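Local coordinates for 2S Albumin protein (Dolichos, PDB 6IX1), which is a seed albumin built from hemopexin-type repeats, probably serving in nitrogen storage, its more specific biochemical role being less certain, at residues Phe18-Asn22 and Lys23-Val27; Pro107-Asn111 and Thr112-Asp116. All coordinates share one frame; numbering follows the deposited sequence. Where two conformers were deposited one is given.

Interaction 1 of 2, residues Phe18-Asn22 and Lys23-Val27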
ATOM      1  N   PHE A  18      -5.851   5.332   3.408  1.00  6.36           N
ATOM      2  CA  PHE A  18      -4.732   6.131   2.914  1.00  6.56           C
ATOM      3  C   PHE A  18      -4.019   6.776   4.081  1.00  6.23           C
ATOM      4  O   PHE A  18      -4.681   7.444   4.873  1.00  7.32           O
ATOM      5  CB  PHE A  18      -5.147   7.246   1.960  1.00  7.36           C
ATOM      6  CG  PHE A  18      -5.744   6.828   0.645  1.00  7.61           C
ATOM      7  CD1 PHE A  18      -5.122   5.944  -0.150  1.00  7.01           C
ATOM      8  CD2 PHE A  18      -6.904   7.384   0.160  1.00  7.46           C
ATOM      9  CE1 PHE A  18      -5.624   5.597  -1.380  1.00  8.02           C
ATOM     10  CE2 PHE A  18      -7.382   7.098  -1.088  1.00  8.32           C
ATOM     11  CZ  PHE A  18      -6.739   6.180  -1.868  1.00  8.58           C
ATOM     12  N   PHE A  19      -2.696   6.590   4.121  1.00  7.42           N
ATOM     13  CA  PHE A  19      -1.847   7.209   5.164  1.00  6.99           C
ATOM     14  C   PHE A  19      -1.029   8.348   4.580  1.00  7.21           C
ATOM     15  O   PHE A  19      -0.460   8.229   3.475  1.00  8.43           O
ATOM     16  CB  PHE A  19      -0.918   6.137   5.781  1.00  8.27           C
ATOM     17  CG  PHE A  19      -1.748   5.061   6.417  1.00  6.90           C
ATOM     18  CD1 PHE A  19      -2.215   5.189   7.698  1.00  7.17           C
ATOM     19  CD2 PHE A  19      -2.114   3.974   5.692  1.00  7.77           C
ATOM     20  CE1 PHE A  19      -3.069   4.239   8.238  1.00  7.26           C
ATOM     21  CE2 PHE A  19      -2.961   3.021   6.243  1.00  8.22           C
ATOM     22  CZ  PHE A  19      -3.430   3.168   7.508  1.00  8.30           C
ATOM     23  N   GLU A  20      -1.020   9.469   5.300  0.50  8.72           N
ATOM     24  CA  GLU A  20      -0.350  10.721   4.918  0.50  9.51           C
ATOM     25  C   GLU A  20       0.338  11.216   6.184  0.50  9.40           C
ATOM     26  O   GLU A  20      -0.320  11.712   7.102  0.50  9.89           O
ATOM     27  CB  GLU A  20      -1.348  11.705   4.347  0.50 10.25           C
ATOM     28  CG  GLU A  20      -2.253  11.057   3.330  0.50  9.44           C
ATOM     29  CD  GLU A  20      -3.733  11.386   3.516  0.50  9.36           C
ATOM     30  OE1 GLU A  20      -4.005  12.004   2.752  0.50  8.76           O
ATOM     31  OE2 GLU A  20      -4.494  11.022   4.523  0.50 12.04           O
ATOM     32  N   CYS A  21       1.642  11.013   6.235  1.00  9.34           N
ATOM     33  CA  CYS A  21       2.441  11.347   7.404  1.00 10.60           C
ATOM     34  C   CYS A  21       1.857  10.559   8.575  1.00  8.63           C
ATOM     35  O   CYS A  21       1.721   9.347   8.522  1.00 10.95           O
ATOM     36  CB  CYS A  21       2.587  12.847   7.629  1.00 12.65           C
ATOM     37  SG  CYS A  21       3.314  13.583   6.175  0.50 24.96           S
ATOM     38  N   ASN A  22       1.579  11.273   9.642  1.00  8.62           N
ATOM     39  CA  ASN A  22       1.022  10.699  10.896  1.00  8.32           C
ATOM     40  C   ASN A  22      -0.495  10.621  10.910  1.00  7.59           C
ATOM     41  O   ASN A  22      -1.041  10.303  12.012  1.00  8.86           O
ATOM     42  CB  ASN A  22       1.525  11.463  12.126  1.00  9.66           C
ATOM     43  CG  ASN A  22       1.088  12.921  12.125  1.00  9.80           C
ATOM     44  OD1 ASN A  22       0.700  13.458  11.094  1.00 13.22           O
ATOM     45  ND2 ASN A  22       1.257  13.605  13.239  1.00 10.91           N
ATOM     46  N   LYS A  23      -1.134  10.789   9.778  1.00  7.82           N
ATOM     47  CA  LYS A  23      -2.602  10.829   9.728  1.00  7.07           C
ATOM     48  C   LYS A  23      -3.134   9.904   8.668  1.00  6.62           C
ATOM     49  O   LYS A  23      -2.367   9.303   7.882  1.00  8.70           O
ATOM     50  CB  LYS A  23      -3.063  12.250   9.439  1.00  9.18           C
ATOM     51  CG  LYS A  23      -2.656  13.229  10.550  1.00 12.44           C
ATOM     52  CD  LYS A  23      -2.998  14.674  10.336  1.00 12.00           C
ATOM     53  CE  LYS A  23      -2.292  15.601  11.321  1.00 16.74           C
ATOM     54  NZ  LYS A  23      -0.859  15.753  10.952  1.00 14.65           N
ATOM     55  N   TYR A  24      -4.427   9.682   8.652  1.00  7.63           N
ATOM     56  CA  TYR A  24      -5.027   8.816   7.615  1.00  8.03           C
ATOM     57  C   TYR A  24      -6.469   9.228   7.348  1.00  7.49           C
ATOM     58  O   TYR A  24      -7.061  10.004   8.134  1.00  8.11           O
ATOM     59  CB  TYR A  24      -4.977   7.347   8.054  1.00  7.79           C
ATOM     60  CG  TYR A  24      -6.020   6.952   9.059  1.00  7.14           C
ATOM     61  CD1 TYR A  24      -5.944   7.308  10.362  1.00  7.68           C
ATOM     62  CD2 TYR A  24      -7.150   6.250   8.651  1.00  7.07           C
ATOM     63  CE1 TYR A  24      -7.003   7.056  11.242  1.00  9.43           C
ATOM     64  CE2 TYR A  24      -8.171   5.930   9.532  1.00  9.64           C
ATOM     65  CZ  TYR A  24      -8.067   6.295  10.859  1.00  9.32           C
ATOM     66  OH  TYR A  24      -9.068   6.024  11.730  1.00 10.55           O
ATOM     67  N   VAL A  25      -7.022   8.734   6.247  1.00  6.84           N
ATOM     68  CA  VAL A  25      -8.451   8.754   5.898  1.00  8.33           C
ATOM     69  C   VAL A  25      -8.858   7.365   5.507  1.00  7.98           C
ATOM     70  O   VAL A  25      -8.033   6.514   5.101  1.00  8.39           O
ATOM     71  CB  VAL A  25      -8.854   9.765   4.822  1.00  9.37           C
ATOM     72  CG1 VAL A  25      -8.724  11.189   5.339  1.00 10.62           C
ATOM     73  CG2 VAL A  25      -8.145   9.516   3.544  1.00  9.14           C
ATOM     74  N   ARG A  26     -10.131   7.079   5.627  1.00  7.47           N
ATOM     75  CA  ARG A  26     -10.762   5.887   5.081  1.00  6.71           C
ATOM     76  C   ARG A  26     -11.747   6.397   4.031  1.00  6.78           C
ATOM     77  O   ARG A  26     -12.553   7.304   4.333  1.00  7.83           O
ATOM     78  CB  ARG A  26     -11.473   5.087   6.162  1.00  7.89           C
ATOM     79  CG  ARG A  26     -12.154   3.868   5.601  1.00  8.11           C
ATOM     80  CD  ARG A  26     -12.578   2.973   6.762  1.00  8.07           C
ATOM     81  NE  ARG A  26     -13.364   3.706   7.746  1.00  9.23           N
ATOM     82  CZ  ARG A  26     -14.656   3.820   7.864  1.00  8.43           C
ATOM     83  NH1 ARG A  26     -15.448   3.036   7.257  1.00  7.12           N
ATOM     84  NH2 ARG A  26     -15.049   4.677   8.759  1.00  7.03           N
ATOM     85  N   VAL A  27     -11.703   5.896   2.811  1.00  7.19           N
ATOM     86  CA  VAL A  27     -12.492   6.359   1.674  1.00  6.75           C
ATOM     87  C   VAL A  27     -13.324   5.218   1.099  1.00  6.37           C
ATOM     88  O   VAL A  27     -12.779   4.068   0.995  1.00  7.50           O
ATOM     89  CB  VAL A  27     -11.500   6.953   0.621  1.00  6.79           C
ATOM     90  CG1 VAL A  27     -12.225   7.287  -0.685  1.00  8.05           C
ATOM     91  CG2 VAL A  27     -10.773   8.197   1.128  1.00  8.64           C
TER
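A two-residue beta hairpin joins F18-E20 to K23-V25, and the type II' turn from E20 to K23 reverses the chain. E20 and K23 close it as a hydrogen-bonded pair: E20 N reaches K23 O at 2.9 Å, nearly straight at 175°, while K23 N returns to E20 O at 2.9 Å. C21 takes the first corner with a positive phi, the position of a II' turn that glycine usually fills. F18 and V25 form the next hydrogen-bonded pair.

These are the two inner strands of the first four-stranded blade of a hemopexin-type beta-propeller, and the hairpin is hydrogen-bonded along its two edges to strands 6-9 and 37-44. F19 and Y24 project together from one face, their ring planes 29° apart and offset, with hardly any overlap and 5.9 Å between centroids. CD1 of F19 rests 3.5 Å from CB of Y24. Y24 extends further to meet the ring of F49. On the other face CG2 of V25 sits at the edge of the F18 ring, 4.2 Å from CD2 of F18, and the F18 ring also meets W216 edge-to-face.

At the turn, K23 runs extended until its last torsion, which turns aside (chi4 75°) and brings NZ to OD1 of N22 at 2.8 Å. The N22 amide has a second partner, E59, through ND2. Shortening K23 to an alanine would remove NZ and is likely to leave OD1 of N22 without its ammonium partner, the amide then held mainly through ND2.

Interaction 2 of 2, residues Pro107-Asn111 and Thr112-Asp116; sequences PVLKN and TVFED
The flat carboxylate of E115 takes the backbone N-H of N111 on one of its faces: N111 N stands 2.8 Å from OE1, with the donor 73° out of the carboxylate plane and the N-H itself pointing almost straight at the oxygen. The amide of N111 is turned 66° from that carboxylate, and a water bridges the two groups by short bonds to N111 OD1 and E115 OE2. The second flat group, the ring of F114, carries CG2 of its neighbour V113 over the centre of one face, 3.9 Å above the plane, while CD2 of L109 approaches obliquely, 4.0 Å from CD2 of F114.

Two consecutive turns, type II from L109 to T112 and type I from T112 to E115, shape this linker between the second and third blades of the hemopexin-type propeller. T112 ends the first turn and begins the second. Its hydroxyl, set between the backbone N and the carbonyl carbon (chi1 79°), faces back along the chain and donates to L109 O at 2.8 Å. The amide of T112 binds the same oxygen at 3.0 Å and from the same face of the carbonyl plane, so a single acceptor is gripped twice. OG1 also accepts from F114 N at 3.2 Å, which makes an ST turn and ties the two bends together through one atom.

The L109 and F114 side chains both pack on L132 of strand 129-134 in the next blade, F114 also touching I152, while L109 reaches back to I102 on helix 102-105. Nearby, V113 O accepts a hydrogen bond from K134 NZ.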
ATOM      1  N   PRO A 107      12.494 -12.945   7.569  1.00  9.51           N
ATOM      2  CA  PRO A 107      13.922 -13.276   7.419  1.00 10.37           C
ATOM      3  C   PRO A 107      14.453 -13.409   5.981  1.00 10.48           C
ATOM      4  O   PRO A 107      15.652 -13.105   5.764  1.00 12.01           O
ATOM      5  CB  PRO A 107      14.033 -14.588   8.201  1.00 12.20           C
ATOM      6  CG  PRO A 107      13.041 -14.399   9.337  1.00 12.72           C
ATOM      7  CD  PRO A 107      11.877 -13.697   8.655  1.00 11.44           C
ATOM      8  N   VAL A 108      13.604 -13.790   5.019  1.00  9.88           N
ATOM      9  CA  VAL A 108      14.074 -13.907   3.620  1.00 11.27           C
ATOM     10  C   VAL A 108      14.492 -12.550   3.080  1.00 10.06           C
ATOM     11  O   VAL A 108      15.209 -12.487   2.064  1.00  9.82           O
ATOM     12  CB  VAL A 108      13.017 -14.482   2.678  1.00 12.83           C
ATOM     13  CG1 VAL A 108      12.781 -15.945   2.969  1.00 19.32           C
ATOM     14  CG2 VAL A 108      11.758 -13.649   2.583  1.00 13.20           C
ATOM     15  N   LEU A 109      14.032 -11.491   3.719  1.00  8.73           N
ATOM     16  CA  LEU A 109      14.341 -10.112   3.269  1.00  7.67           C
ATOM     17  C   LEU A 109      15.613  -9.577   3.943  1.00  7.03           C
ATOM     18  O   LEU A 109      16.060  -8.508   3.555  1.00  7.18           O
ATOM     19  CB  LEU A 109      13.125  -9.168   3.518  1.00  8.05           C
ATOM     20  CG  LEU A 109      11.822  -9.543   2.813  1.00  7.75           C
ATOM     21  CD1 LEU A 109      10.762  -8.447   3.061  1.00  8.26           C
ATOM     22  CD2 LEU A 109      12.022  -9.781   1.373  1.00  8.72           C
ATOM     23  N   LYS A 110      16.118 -10.268   4.953  1.00  7.33           N
ATOM     24  CA  LYS A 110      17.374  -9.797   5.558  1.00  7.82           C
ATOM     25  C   LYS A 110      18.447  -9.719   4.477  1.00  7.31           C
ATOM     26  O   LYS A 110      18.501 -10.600   3.568  1.00  8.00           O
ATOM     27  CB  LYS A 110      17.841 -10.755   6.653  1.00  9.50           C
ATOM     28  CG  LYS A 110      18.985 -10.235   7.510  1.00  9.47           C
ATOM     29  CD  LYS A 110      19.602 -11.320   8.399  1.00 14.49           C
ATOM     30  CE  LYS A 110      20.710 -10.680   9.223  1.00 15.98           C
ATOM     31  NZ  LYS A 110      21.521 -11.656   9.976  1.00 20.23           N
ATOM     32  N   ASN A 111      19.245  -8.668   4.514  1.00  7.24           N
ATOM     33  CA  ASN A 111      20.331  -8.439   3.559  1.00  8.29           C
ATOM     34  C   ASN A 111      19.878  -8.033   2.181  1.00  6.74           C
ATOM     35  O   ASN A 111      20.783  -7.821   1.365  1.00  8.15           O
ATOM     36  CB  ASN A 111      21.305  -9.604   3.523  1.00  8.83           C
ATOM     37  CG  ASN A 111      21.862  -9.939   4.893  1.00  8.75           C
ATOM     38  OD1 ASN A 111      22.215  -9.048   5.661  1.00 12.28           O
ATOM     39  ND2 ASN A 111      21.839 -11.214   5.229  1.00 10.95           N
ATOM     40  N   THR A 112      18.585  -7.947   1.960  1.00  8.01           N
ATOM     41  CA  THR A 112      18.039  -7.516   0.669  1.00  7.25           C
ATOM     42  C   THR A 112      17.784  -6.009   0.625  1.00  6.95           C
ATOM     43  O   THR A 112      17.806  -5.340   1.649  1.00  7.95           O
ATOM     44  CB  THR A 112      16.785  -8.267   0.232  1.00  6.85           C
ATOM     45  OG1 THR A 112      15.668  -7.715   0.938  1.00  7.63           O
ATOM     46  CG2 THR A 112      16.935  -9.742   0.346  1.00  7.42           C
ATOM     47  N   VAL A 113      17.404  -5.505  -0.550  1.00  8.64           N
ATOM     48  CA  VAL A 113      17.036  -4.064  -0.683  1.00  8.20           C
ATOM     49  C   VAL A 113      15.840  -3.668   0.216  1.00  7.76           C
ATOM     50  O   VAL A 113      15.687  -2.443   0.508  1.00 10.17           O
ATOM     51  CB  VAL A 113      16.717  -3.700  -2.128  1.00 10.06           C
ATOM     52  CG1 VAL A 113      17.972  -3.815  -2.992  1.00 13.00           C
ATOM     53  CG2 VAL A 113      15.505  -4.455  -2.659  1.00 10.09           C
ATOM     54  N   PHE A 114      15.086  -4.598   0.714  1.00  6.47           N
ATOM     55  CA  PHE A 114      13.886  -4.308   1.500  1.00  6.83           C
ATOM     56  C   PHE A 114      14.203  -4.172   2.980  1.00  8.07           C
ATOM     57  O   PHE A 114      13.335  -3.694   3.731  1.00  8.73           O
ATOM     58  CB  PHE A 114      12.853  -5.414   1.313  1.00  8.68           C
ATOM     59  CG  PHE A 114      12.280  -5.477  -0.081  1.00  7.84           C
ATOM     60  CD1 PHE A 114      11.595  -4.452  -0.669  1.00  8.00           C
ATOM     61  CD2 PHE A 114      12.598  -6.553  -0.889  1.00  7.67           C
ATOM     62  CE1 PHE A 114      11.164  -4.524  -1.977  1.00  9.04           C
ATOM     63  CE2 PHE A 114      12.150  -6.645  -2.180  1.00  8.07           C
ATOM     64  CZ  PHE A 114      11.441  -5.645  -2.709  1.00  8.35           C
ATOM     65  N   GLU A 115      15.367  -4.598   3.440  1.00  8.49           N
ATOM     66  CA  GLU A 115      15.547  -4.704   4.914  1.00  8.63           C
ATOM     67  C   GLU A 115      15.475  -3.333   5.626  1.00  9.55           C
ATOM     68  O   GLU A 115      15.061  -3.299   6.749  1.00 12.20           O
ATOM     69  CB  GLU A 115      16.839  -5.404   5.252  1.00 11.94           C
ATOM     70  CG  GLU A 115      18.115  -4.682   5.048  1.00 10.96           C
ATOM     71  CD  GLU A 115      19.337  -5.425   5.621  1.00 13.22           C
ATOM     72  OE1 GLU A 115      19.148  -6.520   6.323  1.00 11.89           O
ATOM     73  OE2 GLU A 115      20.430  -4.940   5.345  1.00 21.20           O
ATOM     74  N   ASP A 116      15.870  -2.247   4.987  1.00  8.30           N
ATOM     75  CA  ASP A 116      15.880  -0.933   5.668  1.00 10.10           C
ATOM     76  C   ASP A 116      14.586  -0.155   5.438  1.00  9.82           C
ATOM     77  O   ASP A 116      14.449   0.933   5.976  1.00 11.37           O
ATOM     78  CB  ASP A 116      17.064  -0.070   5.194  1.00 13.20           C
ATOM     79  CG  ASP A 116      18.426  -0.654   5.477  1.00 18.39           C
ATOM     80  OD1 ASP A 116      18.548  -1.163   6.556  1.00 23.51           O
ATOM     81  OD2 ASP A 116      19.315  -0.527   4.613  1.00 37.92           O
TER
HETATM   82  O   HOH W   1      22.429  -6.443   5.757  1.00 17.85           O

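In the fold
Interaction 1 and interaction 2 illustrate two of the local structures found in a four-bladed propeller: a hairpin within a blade and a linker between blades. Residues 18-27 come first along the chain, inside the first sheet; residues 107-116 follow the second sheet and helix 102-105, and lead to strand 120-123 of the third. Their centres are 26 Å apart and their nearest atoms about 15 Å, and they share no strand. One contact thus shapes the interior of a blade and the other, independently, the passage from one blade to the next. Interaction 1, about 11 Å from the centre of the chain, is largely buried, whereas interaction 2, about 18 Å out, is only partly covered.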